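Local atomic coordinates of uncharacterized protein (Vanderwaltozyma polyspora, PDB entry 5THE), a protein that probably binds small guide RNAs and directs RNA target cleavage as an Argonaute, represented here by its C-terminal lobe in complex with RNA. Residues 62-67 and 111-116; 90-95 and 190-195; 340-345 and 490-495. One frame throughout, in Å; residues are numbered along the deposited sequence.

Contact 1 of 3, residues 62-67 and 111-116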
loop_
_atom_site.group_PDB
_atom_site.type_symbol
_atom_site.label_atom_id
_atom_site.label_comp_id
_atom_site.label_asym_id
_atom_site.label_seq_id
_atom_site.Cartn_x
_atom_site.Cartn_y
_atom_site.Cartn_z
ATOM N N TRP A 62 -7.083 9.826 12.657
ATOM C CA TRP A 62 -8.367 10.510 12.538
ATOM C C TRP A 62 -9.448 9.452 12.325
ATOM O O TRP A 62 -9.200 8.254 12.451
ATOM C CB TRP A 62 -8.326 11.555 11.411
ATOM C CG TRP A 62 -8.053 10.949 10.054
ATOM C CD1 TRP A 62 -8.978 10.537 9.130
ATOM C CD2 TRP A 62 -6.768 10.661 9.490
ATOM N NE1 TRP A 62 -8.340 10.015 8.026
ATOM C CE2 TRP A 62 -6.987 10.079 8.222
ATOM C CE3 TRP A 62 -5.452 10.830 9.939
ATOM C CZ2 TRP A 62 -5.944 9.681 7.398
ATOM C CZ3 TRP A 62 -4.415 10.431 9.116
ATOM C CH2 TRP A 62 -4.668 9.861 7.862
ATOM N N ASN A 63 -10.659 9.904 12.020
ATOM C CA ASN A 63 -11.717 8.980 11.648
ATOM C C ASN A 63 -12.611 9.675 10.633
ATOM O O ASN A 63 -12.556 10.894 10.454
ATOM C CB ASN A 63 -12.508 8.508 12.867
ATOM C CG ASN A 63 -13.281 9.613 13.499
ATOM O OD1 ASN A 63 -14.403 9.893 13.101
ATOM N ND2 ASN A 63 -12.682 10.275 14.474
ATOM N N MET A 64 -13.430 8.877 9.953
ATOM C CA MET A 64 -14.237 9.374 8.847
ATOM C C MET A 64 -15.535 10.036 9.291
ATOM O O MET A 64 -16.191 10.657 8.456
ATOM C CB MET A 64 -14.546 8.231 7.869
ATOM C CG MET A 64 -13.408 7.921 6.912
ATOM S SD MET A 64 -12.823 9.415 6.076
ATOM C CE MET A 64 -14.186 9.829 4.972
ATOM N N LYS A 65 -15.914 9.935 10.567
ATOM C CA LYS A 65 -17.191 10.483 11.021
ATOM C C LYS A 65 -17.344 11.943 10.607
ATOM O O LYS A 65 -16.475 12.779 10.875
ATOM C CB LYS A 65 -17.310 10.347 12.544
ATOM C CG LYS A 65 -18.617 10.881 13.119
ATOM C CD LYS A 65 -18.870 10.328 14.520
ATOM C CE LYS A 65 -20.156 10.888 15.119
ATOM N NZ LYS A 65 -20.118 12.374 15.178
ATOM N N GLY A 66 -18.450 12.243 9.925
ATOM C CA GLY A 66 -18.676 13.582 9.424
ATOM C C GLY A 66 -17.907 13.940 8.172
ATOM O O GLY A 66 -18.046 15.064 7.685
ATOM N N HIS A 67 -17.110 13.030 7.628
ATOM C CA HIS A 67 -16.351 13.307 6.421
ATOM C C HIS A 67 -16.835 12.419 5.289
ATOM O O HIS A 67 -17.509 11.409 5.502
ATOM C CB HIS A 67 -14.854 13.068 6.646
ATOM C CG HIS A 67 -14.267 13.909 7.731
ATOM N ND1 HIS A 67 -14.347 15.284 7.728
ATOM C CD2 HIS A 67 -13.587 13.570 8.855
ATOM C CE1 HIS A 67 -13.741 15.758 8.802
ATOM N NE2 HIS A 67 -13.271 14.739 9.501
ATOM N N LYS A 111 -23.218 4.749 2.517
ATOM C CA LYS A 111 -23.794 5.861 1.773
ATOM C C LYS A 111 -23.344 7.193 2.353
ATOM O O LYS A 111 -23.052 8.133 1.608
ATOM C CB LYS A 111 -25.321 5.764 1.768
ATOM C CG LYS A 111 -25.966 6.605 0.666
ATOM C CD LYS A 111 -27.493 6.568 0.702
ATOM C CE LYS A 111 -28.071 7.248 -0.538
ATOM N NZ LYS A 111 -27.451 6.719 -1.797
ATOM N N GLN A 112 -23.242 7.269 3.686
ATOM C CA GLN A 112 -22.833 8.492 4.377
ATOM C C GLN A 112 -21.444 8.958 3.959
ATOM O O GLN A 112 -21.113 10.142 4.109
ATOM C CB GLN A 112 -22.858 8.268 5.892
ATOM C CG GLN A 112 -24.199 7.805 6.466
ATOM C CD GLN A 112 -25.270 8.891 6.441
ATOM O OE1 GLN A 112 -25.705 9.331 5.374
ATOM N NE2 GLN A 112 -25.700 9.327 7.624
ATOM N N LEU A 113 -20.604 8.045 3.482
ATOM C CA LEU A 113 -19.268 8.402 3.029
ATOM C C LEU A 113 -19.223 8.727 1.543
ATOM O O LEU A 113 -18.177 9.165 1.051
ATOM C CB LEU A 113 -18.291 7.256 3.349
ATOM C CG LEU A 113 -18.270 6.893 4.838
ATOM C CD1 LEU A 113 -17.624 5.543 5.086
ATOM C CD2 LEU A 113 -17.552 7.979 5.624
ATOM N N GLY A 114 -20.322 8.509 0.825
ATOM C CA GLY A 114 -20.420 8.817 -0.589
ATOM C C GLY A 114 -20.471 7.613 -1.504
ATOM O O GLY A 114 -20.510 7.790 -2.729
ATOM N N VAL A 115 -20.467 6.397 -0.966
ATOM C CA VAL A 115 -20.494 5.187 -1.773
ATOM C C VAL A 115 -21.915 4.650 -1.765
ATOM O O VAL A 115 -22.456 4.305 -0.705
ATOM C CB VAL A 115 -19.512 4.134 -1.242
ATOM C CG1 VAL A 115 -19.487 2.944 -2.173
ATOM C CG2 VAL A 115 -18.134 4.756 -1.064
ATOM N N ASP A 116 -22.507 4.563 -2.942
ATOM C CA ASP A 116 -23.900 4.172 -3.110
ATOM C C ASP A 116 -23.921 2.763 -3.699
ATOM O O ASP A 116 -23.585 2.569 -4.875
ATOM C CB ASP A 116 -24.623 5.188 -4.000
ATOM C CG ASP A 116 -26.097 4.877 -4.185
ATOM O OD1 ASP A 116 -26.686 4.178 -3.329
ATOM O OD2 ASP A 116 -26.666 5.352 -5.197
#
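Leu-113 and Met-64 meet where a type II beta turn, Met-64 to His-67, packs against the Schellman-type end of the helix 95-111 of the MID-like domain. The methyl CD2 of Leu-113 does the touching. It lies 3.8 Å from Met-64 CB, while the terminal methyl CE of the methionine comes back to it at 3.9 Å. That return follows from the bends of the methionine chain, whose chi2 (-51°) and chi3 (-70°) fold the thioether round. Leucine suits its place because its branched, wholly apolar end can fill a buried spot between Met-64, Phe-69 and Val-235 of helix 228-241. Its chi1 of -57° sets CG beside the backbone N, with CD2 meeting the turn.

The turn is shaped within its own segment. Met-64 O accepts from His-67 N at 2.7 Å, and Gly-66 takes the positive phi that a type II turn needs in its third place. Asn-63 turns its amide onto the chain ahead in an Asx turn, OD1 accepting from Lys-65 N at 3.0 Å. The imidazole of His-67 leads away from Leu-113 and stacks on Phe-39. Across the contact, Gly-114 supplies the positive phi of the helix end, and Lys-111 NZ spans it to form a salt bridge with Asp-116 OD1, to which Gln-76 NE2 also donates. No hydrogen bond joins the segments; nearest is Leu-113 CD2 to His-67 O, 3.4 Å.

Contact 2 of 3, residues 90-95 and 190-195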
loop_
_atom_site.group_PDB
_atom_site.type_symbol
_atom_site.label_atom_id
_atom_site.label_comp_id
_atom_site.label_asym_id
_atom_site.label_seq_id
_atom_site.Cartn_x
_atom_site.Cartn_y
_atom_site.Cartn_z
ATOM N N ALA A 90 -23.860 -27.095 7.429
ATOM C CA ALA A 90 -24.656 -26.014 6.877
ATOM C C ALA A 90 -24.568 -24.807 7.806
ATOM O O ALA A 90 -24.398 -24.960 9.019
ATOM C CB ALA A 90 -26.117 -26.435 6.702
ATOM N N PRO A 91 -24.644 -23.593 7.269
ATOM C CA PRO A 91 -24.709 -22.427 8.139
ATOM C C PRO A 91 -25.980 -22.459 8.961
ATOM O O PRO A 91 -26.972 -23.106 8.574
ATOM C CB PRO A 91 -24.697 -21.244 7.155
ATOM C CG PRO A 91 -24.903 -21.828 5.803
ATOM C CD PRO A 91 -24.472 -23.244 5.851
ATOM N N PRO A 92 -25.998 -21.782 10.110
ATOM C CA PRO A 92 -27.224 -21.743 10.920
ATOM C C PRO A 92 -28.385 -21.163 10.131
ATOM O O PRO A 92 -28.201 -20.340 9.229
ATOM C CB PRO A 92 -26.851 -20.834 12.099
ATOM C CG PRO A 92 -25.381 -20.820 12.128
ATOM C CD PRO A 92 -24.915 -20.995 10.712
ATOM N N ALA A 93 -29.597 -21.592 10.498
ATOM C CA ALA A 93 -30.791 -21.146 9.792
ATOM C C ALA A 93 -30.952 -19.633 9.852
ATOM O O ALA A 93 -31.549 -19.039 8.951
ATOM C CB ALA A 93 -32.034 -21.826 10.367
ATOM N N SER A 94 -30.408 -18.992 10.884
ATOM C CA SER A 94 -30.517 -17.547 11.025
ATOM C C SER A 94 -29.600 -16.768 10.081
ATOM O O SER A 94 -29.752 -15.545 9.962
ATOM C CB SER A 94 -30.217 -17.157 12.466
ATOM O OG SER A 94 -28.939 -17.636 12.854
ATOM N N MET A 95 -28.673 -17.434 9.395
ATOM C CA MET A 95 -27.643 -16.706 8.656
ATOM C C MET A 95 -28.243 -15.921 7.501
ATOM O O MET A 95 -27.812 -14.796 7.217
ATOM C CB MET A 95 -26.576 -17.676 8.141
ATOM C CG MET A 95 -25.419 -17.011 7.393
ATOM S SD MET A 95 -25.815 -16.652 5.664
ATOM C CE MET A 95 -25.686 -18.280 4.920
ATOM N N VAL A 190 -18.340 -13.410 1.777
ATOM C CA VAL A 190 -18.577 -13.481 3.216
ATOM C C VAL A 190 -18.117 -14.858 3.673
ATOM O O VAL A 190 -18.754 -15.871 3.355
ATOM C CB VAL A 190 -20.051 -13.238 3.562
ATOM C CG1 VAL A 190 -20.283 -13.333 5.064
ATOM C CG2 VAL A 190 -20.490 -11.855 3.041
ATOM N N LEU A 191 -17.010 -14.903 4.409
ATOM C CA LEU A 191 -16.386 -16.178 4.768
ATOM C C LEU A 191 -16.973 -16.704 6.066
ATOM O O LEU A 191 -16.966 -16.003 7.082
ATOM C CB LEU A 191 -14.871 -16.029 4.918
ATOM C CG LEU A 191 -14.194 -15.257 3.794
ATOM C CD1 LEU A 191 -12.721 -15.102 4.090
ATOM C CD2 LEU A 191 -14.411 -15.948 2.455
ATOM N N ARG A 192 -17.459 -17.947 6.044
ATOM C CA ARG A 192 -17.991 -18.529 7.273
ATOM C C ARG A 192 -16.916 -18.636 8.353
ATOM O O ARG A 192 -17.186 -18.392 9.535
ATOM C CB ARG A 192 -18.602 -19.901 6.989
ATOM C CG ARG A 192 -19.006 -20.667 8.249
ATOM C CD ARG A 192 -20.487 -20.975 8.243
ATOM N NE ARG A 192 -20.928 -21.698 9.432
ATOM C CZ ARG A 192 -21.216 -22.993 9.459
ATOM N NH1 ARG A 192 -21.109 -23.736 8.366
ATOM N NH2 ARG A 192 -21.616 -23.551 10.589
ATOM N N ARG A 193 -15.691 -18.996 7.977
ATOM C CA ARG A 193 -14.596 -19.115 8.933
ATOM C C ARG A 193 -13.426 -18.267 8.453
ATOM O O ARG A 193 -13.055 -18.333 7.277
ATOM C CB ARG A 193 -14.156 -20.590 9.108
ATOM C CG ARG A 193 -15.310 -21.615 9.299
ATOM C CD ARG A 193 -15.732 -21.823 10.763
ATOM N NE ARG A 193 -15.032 -22.944 11.401
ATOM C CZ ARG A 193 -15.628 -23.962 12.024
ATOM N NH1 ARG A 193 -16.951 -24.014 12.114
ATOM N NH2 ARG A 193 -14.898 -24.928 12.568
ATOM N N GLY A 194 -12.841 -17.478 9.367
ATOM C CA GLY A 194 -11.628 -16.733 9.084
ATOM C C GLY A 194 -10.393 -17.621 9.115
ATOM O O GLY A 194 -10.462 -18.832 9.335
ATOM N N ASN A 195 -9.242 -16.997 8.848
ATOM C CA ASN A 195 -7.927 -17.648 8.964
ATOM C C ASN A 195 -7.784 -18.871 8.057
ATOM O O ASN A 195 -7.047 -19.803 8.377
ATOM C CB ASN A 195 -7.622 -18.046 10.413
ATOM C CG ASN A 195 -7.604 -16.857 11.353
ATOM O OD1 ASN A 195 -7.003 -15.826 11.054
ATOM N ND2 ASN A 195 -8.268 -16.994 12.498
#
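NH1 of Arg-192 is gripped by two hydrogen-bond acceptors, Asn-85 OD1 and Thr-89 O, which hold the guanidinium against the backbone of Ala-90 and Pro-91. With these bonds fixing the rotation of the group, one of its faces is laid over the backbone at Pro-91: Pro-91 CA sits 3.7 Å above the plane, over its centre, and Pro-91 N lies over the same group, 3.7 Å from Arg-192 NH1. The Pro-92 side chain points against the arginine's, its CD meeting NH2 obliquely at 4.2 Å, and the carbonyl Ala-90 O is 3.5 Å from that same NH2.

The arginine reaches this place with CG anti to its backbone nitrogen (chi1 172°) and a bend at chi2, whose 120° is far from a staggered value. Arginine fits because its long chain can span to the loop and still present a flat, multiply donating end. The prolines stiffen the backbone that the flat end rests on; their rings touch it only loosely. Pro-92 then opens a type I turn, closed by the bond Met-95 N to Pro-92 O of 2.9 Å, which leads into helix 95-111.

Next to Arg-192, Leu-191 at the end of strand 185-191 packs on a uracil base of the bound RNA. The setting is that of the parallel, Rossmann-like sheet of an Argonaute MID domain, whose strand ends are consistent with a guide 5'-end binding site.

Contact 3 of 3, residues 340-345 and 490-495. With nucleotides of chain B.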
loop_
_atom_site.group_PDB
_atom_site.type_symbol
_atom_site.label_atom_id
_atom_site.label_comp_id
_atom_site.label_asym_id
_atom_site.label_seq_id
_atom_site.Cartn_x
_atom_site.Cartn_y
_atom_site.Cartn_z
ATOM N N MET A 340 10.622 8.849 -8.284
ATOM C CA MET A 340 10.981 8.561 -6.898
ATOM C C MET A 340 10.734 7.080 -6.653
ATOM O O MET A 340 9.592 6.621 -6.755
ATOM C CB MET A 340 10.148 9.417 -5.945
ATOM C CG MET A 340 10.452 9.235 -4.480
ATOM S SD MET A 340 11.584 10.501 -3.890
ATOM C CE MET A 340 10.750 11.980 -4.481
ATOM N N TYR A 341 11.796 6.339 -6.323
ATOM C CA TYR A 341 11.768 4.878 -6.274
ATOM C C TYR A 341 11.998 4.393 -4.840
ATOM O O TYR A 341 13.123 4.431 -4.329
ATOM C CB TYR A 341 12.817 4.318 -7.230
ATOM C CG TYR A 341 12.969 2.821 -7.189
ATOM C CD1 TYR A 341 11.871 1.990 -7.362
ATOM C CD2 TYR A 341 14.218 2.235 -6.997
ATOM C CE1 TYR A 341 12.011 0.601 -7.328
ATOM C CE2 TYR A 341 14.372 0.858 -6.964
ATOM C CZ TYR A 341 13.267 0.045 -7.140
ATOM O OH TYR A 341 13.410 -1.325 -7.122
ATOM N N PHE A 342 10.928 3.940 -4.189
ATOM C CA PHE A 342 11.026 3.432 -2.821
ATOM C C PHE A 342 11.239 1.931 -2.873
ATOM O O PHE A 342 10.420 1.211 -3.443
ATOM C CB PHE A 342 9.777 3.739 -2.002
ATOM C CG PHE A 342 9.705 5.150 -1.535
ATOM C CD1 PHE A 342 10.264 5.522 -0.318
ATOM C CD2 PHE A 342 9.081 6.105 -2.306
ATOM C CE1 PHE A 342 10.195 6.830 0.119
ATOM C CE2 PHE A 342 9.008 7.425 -1.866
ATOM C CZ PHE A 342 9.574 7.778 -0.654
ATOM N N ARG A 343 12.325 1.463 -2.275
ATOM C CA ARG A 343 12.678 0.052 -2.341
ATOM C C ARG A 343 12.570 -0.564 -0.950
ATOM O O ARG A 343 13.274 -0.146 -0.026
ATOM C CB ARG A 343 14.087 -0.131 -2.898
ATOM C CG ARG A 343 14.560 -1.561 -2.837
ATOM C CD ARG A 343 13.685 -2.495 -3.641
ATOM N NE ARG A 343 14.522 -3.555 -4.178
ATOM C CZ ARG A 343 14.717 -4.714 -3.564
ATOM N NH1 ARG A 343 14.095 -4.955 -2.420
ATOM N NH2 ARG A 343 15.515 -5.627 -4.098
ATOM N N ASP A 344 11.699 -1.558 -0.809
ATOM C CA ASP A 344 11.509 -2.252 0.459
ATOM C C ASP A 344 12.004 -3.687 0.335
ATOM O O ASP A 344 12.128 -4.238 -0.763
ATOM C CB ASP A 344 10.030 -2.252 0.879
ATOM C CG ASP A 344 9.842 -2.673 2.311
ATOM O OD1 ASP A 344 8.828 -3.314 2.639
ATOM O OD2 ASP A 344 10.730 -2.358 3.125
ATOM N N GLY A 345 12.244 -4.309 1.480
ATOM C CA GLY A 345 12.584 -5.712 1.474
ATOM C C GLY A 345 14.009 -5.885 1.006
ATOM O O GLY A 345 14.266 -6.636 0.053
ATOM N N ALA A 490 3.230 5.160 1.968
ATOM C CA ALA A 490 2.205 4.336 1.332
ATOM C C ALA A 490 2.710 3.522 0.140
ATOM O O ALA A 490 2.293 2.361 0.010
ATOM C CB ALA A 490 1.027 5.228 0.920
ATOM N N PRO A 491 3.582 4.035 -0.739
ATOM C CA PRO A 491 4.077 3.187 -1.840
ATOM C C PRO A 491 4.716 1.903 -1.364
ATOM O O PRO A 491 4.565 0.870 -2.023
ATOM C CB PRO A 491 5.115 4.084 -2.536
ATOM C CG PRO A 491 4.733 5.458 -2.167
ATOM C CD PRO A 491 4.136 5.403 -0.815
ATOM N N VAL A 492 5.457 1.961 -0.249
ATOM C CA VAL A 492 6.116 0.775 0.287
ATOM C C VAL A 492 5.080 -0.208 0.801
ATOM O O VAL A 492 5.107 -1.396 0.469
ATOM C CB VAL A 492 7.113 1.168 1.392
ATOM C CG1 VAL A 492 7.632 -0.094 2.138
ATOM C CG2 VAL A 492 8.256 1.967 0.814
ATOM N N TYR A 493 4.153 0.282 1.617
ATOM C CA TYR A 493 3.067 -0.555 2.111
ATOM C C TYR A 493 2.303 -1.190 0.950
ATOM O O TYR A 493 2.039 -2.396 0.949
ATOM C CB TYR A 493 2.144 0.301 2.986
ATOM C CG TYR A 493 1.629 -0.342 4.267
ATOM C CD1 TYR A 493 0.947 -1.555 4.244
ATOM C CD2 TYR A 493 1.767 0.313 5.502
ATOM C CE1 TYR A 493 0.455 -2.132 5.428
ATOM C CE2 TYR A 493 1.293 -0.246 6.680
ATOM C CZ TYR A 493 0.632 -1.467 6.642
ATOM O OH TYR A 493 0.160 -2.014 7.816
ATOM N N TYR A 494 1.950 -0.388 -0.058
ATOM C CA TYR A 494 1.260 -0.925 -1.234
ATOM C C TYR A 494 2.069 -2.018 -1.920
ATOM O O TYR A 494 1.511 -3.040 -2.343
ATOM C CB TYR A 494 0.979 0.185 -2.236
ATOM C CG TYR A 494 -0.030 1.201 -1.779
ATOM C CD1 TYR A 494 -1.087 0.838 -0.945
ATOM C CD2 TYR A 494 0.056 2.520 -2.202
ATOM C CE1 TYR A 494 -2.032 1.775 -0.539
ATOM C CE2 TYR A 494 -0.882 3.467 -1.799
ATOM C CZ TYR A 494 -1.916 3.086 -0.960
ATOM O OH TYR A 494 -2.840 4.014 -0.559
ATOM N N ALA A 495 3.379 -1.798 -2.086
ATOM C CA ALA A 495 4.213 -2.799 -2.742
ATOM C C ALA A 495 4.277 -4.077 -1.922
ATOM O O ALA A 495 4.247 -5.180 -2.485
ATOM C CB ALA A 495 5.621 -2.248 -2.987
ATOM P P A B 5 0.813 0.272 10.643
ATOM O OP1 A B 5 1.877 1.195 10.157
ATOM O OP2 A B 5 0.586 -1.040 10.001
ATOM O "O5'" A B 5 1.053 0.090 12.198
ATOM C "C5'" A B 5 1.232 1.228 13.023
ATOM C "C4'" A B 5 1.008 0.890 14.473
ATOM O "O4'" A B 5 -0.360 0.453 14.663
ATOM C "C3'" A B 5 1.849 -0.259 15.007
ATOM O "O3'" A B 5 3.121 0.189 15.415
ATOM C "C2'" A B 5 1.000 -0.799 16.152
ATOM O "O2'" A B 5 1.143 0.012 17.306
ATOM C "C1'" A B 5 -0.413 -0.581 15.616
ATOM N N9 A B 5 -0.942 -1.781 14.962
ATOM C C8 A B 5 -0.772 -2.209 13.667
ATOM N N7 A B 5 -1.399 -3.337 13.425
ATOM C C5 A B 5 -2.002 -3.652 14.635
ATOM C C6 A B 5 -2.811 -4.723 15.024
ATOM N N6 A B 5 -3.140 -5.705 14.184
ATOM N N1 A B 5 -3.252 -4.734 16.311
ATOM C C2 A B 5 -2.899 -3.728 17.137
ATOM N N3 A B 5 -2.142 -2.658 16.877
ATOM C C4 A B 5 -1.728 -2.700 15.598
ATOM P P A B 4 -3.866 -2.153 7.957
ATOM O OP1 A B 4 -3.407 -2.149 6.544
ATOM O OP2 A B 4 -4.105 -3.402 8.691
ATOM O "O5'" A B 4 -2.857 -1.261 8.804
ATOM C "C5'" A B 4 -2.744 0.123 8.532
ATOM C "C4'" A B 4 -2.798 0.949 9.787
ATOM O "O4'" A B 4 -4.080 0.794 10.434
ATOM C "C3'" A B 4 -1.791 0.595 10.862
ATOM O "O3'" A B 4 -0.524 1.150 10.573
ATOM C "C2'" A B 4 -2.448 1.163 12.115
ATOM O "O2'" A B 4 -2.298 2.578 12.159
ATOM C "C1'" A B 4 -3.924 0.856 11.829
ATOM N N9 A B 4 -4.327 -0.451 12.363
ATOM C C8 A B 4 -4.034 -1.681 11.831
ATOM N N7 A B 4 -4.526 -2.684 12.516
ATOM C C5 A B 4 -5.188 -2.062 13.559
ATOM C C6 A B 4 -5.916 -2.596 14.613
ATOM N N6 A B 4 -6.064 -3.917 14.758
ATOM N N1 A B 4 -6.469 -1.723 15.488
ATOM C C2 A B 4 -6.289 -0.399 15.288
ATOM N N3 A B 4 -5.621 0.230 14.315
ATOM C C4 A B 4 -5.083 -0.682 13.485
#
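The ring of Phe-342 is met obliquely by Val-492 CG2 and by Pro-491 CG, the latter 4.4 Å from its CD2, whereas the ring of Tyr-493, on another side of the helix that carries Val-492 and Pro-491, has RNA phosphate at its edge. OP1 of A5 of chain B lies in the plane of that tyrosine ring and OP2 near it, while OP1 of A4 of chain B stands obliquely. Tyr-493 OH donates to OP2 of A5 at a modelled 2.4 Å, implausibly short; a phenol suits the place because it can extend a rigid donor to the RNA backbone, probably that of a guide.

Val-492 splits its branches between two strand residues. CG1, anti to the backbone N (chi1 170°), packs 3.4 Å from Asp-344 CG, and CG2 lies 3.7 Å from Phe-342 CB. The valine and aspartate side chains cross at about a right angle, so a methyl packs on CG and OD1 of the carboxylate, whose oxygens are bound from other directions, OD1 by Lys-390 in a salt bridge and OD2 by Thr-388. Arg-343 points away from the helix and bends to the backbone just ahead, NH1 donating to Asp-344 O at 2.7 Å and Gly-345 O at 3.0 Å, both from above the carbonyl planes; Glu-358 pairs with NH2.

This is the RNase H-like PIWI core. Strand 339-344 runs between parallel strands 264-274 and 383-389, the axes of segments 340-344 and 490-495 approach to 8.3 Å at 50°, and Cys-472 and Leu-475 of helix 465-475 also pack on Phe-342.

From the N terminus, the chain first lays down the turn at 62-67, enters strand 77-85 and passes the loop at 90-95 before helix 95-111 brings it to 111-116, where contact 1 closes. Contact 2 closes at 190-195, so the two cross: the loop of contact 2 opens inside that of contact 1. They hold opposite ends of helix 95-111, with centres about 28 Å apart, to the turn preceding the MID-like sheet and to the C-terminal end of its strand 185-191. Contact 3 follows in series, about 36 Å from contact 2 between centres, and joins strand 339-344 to the long helix 490-515 near the C terminus within the PIWI core.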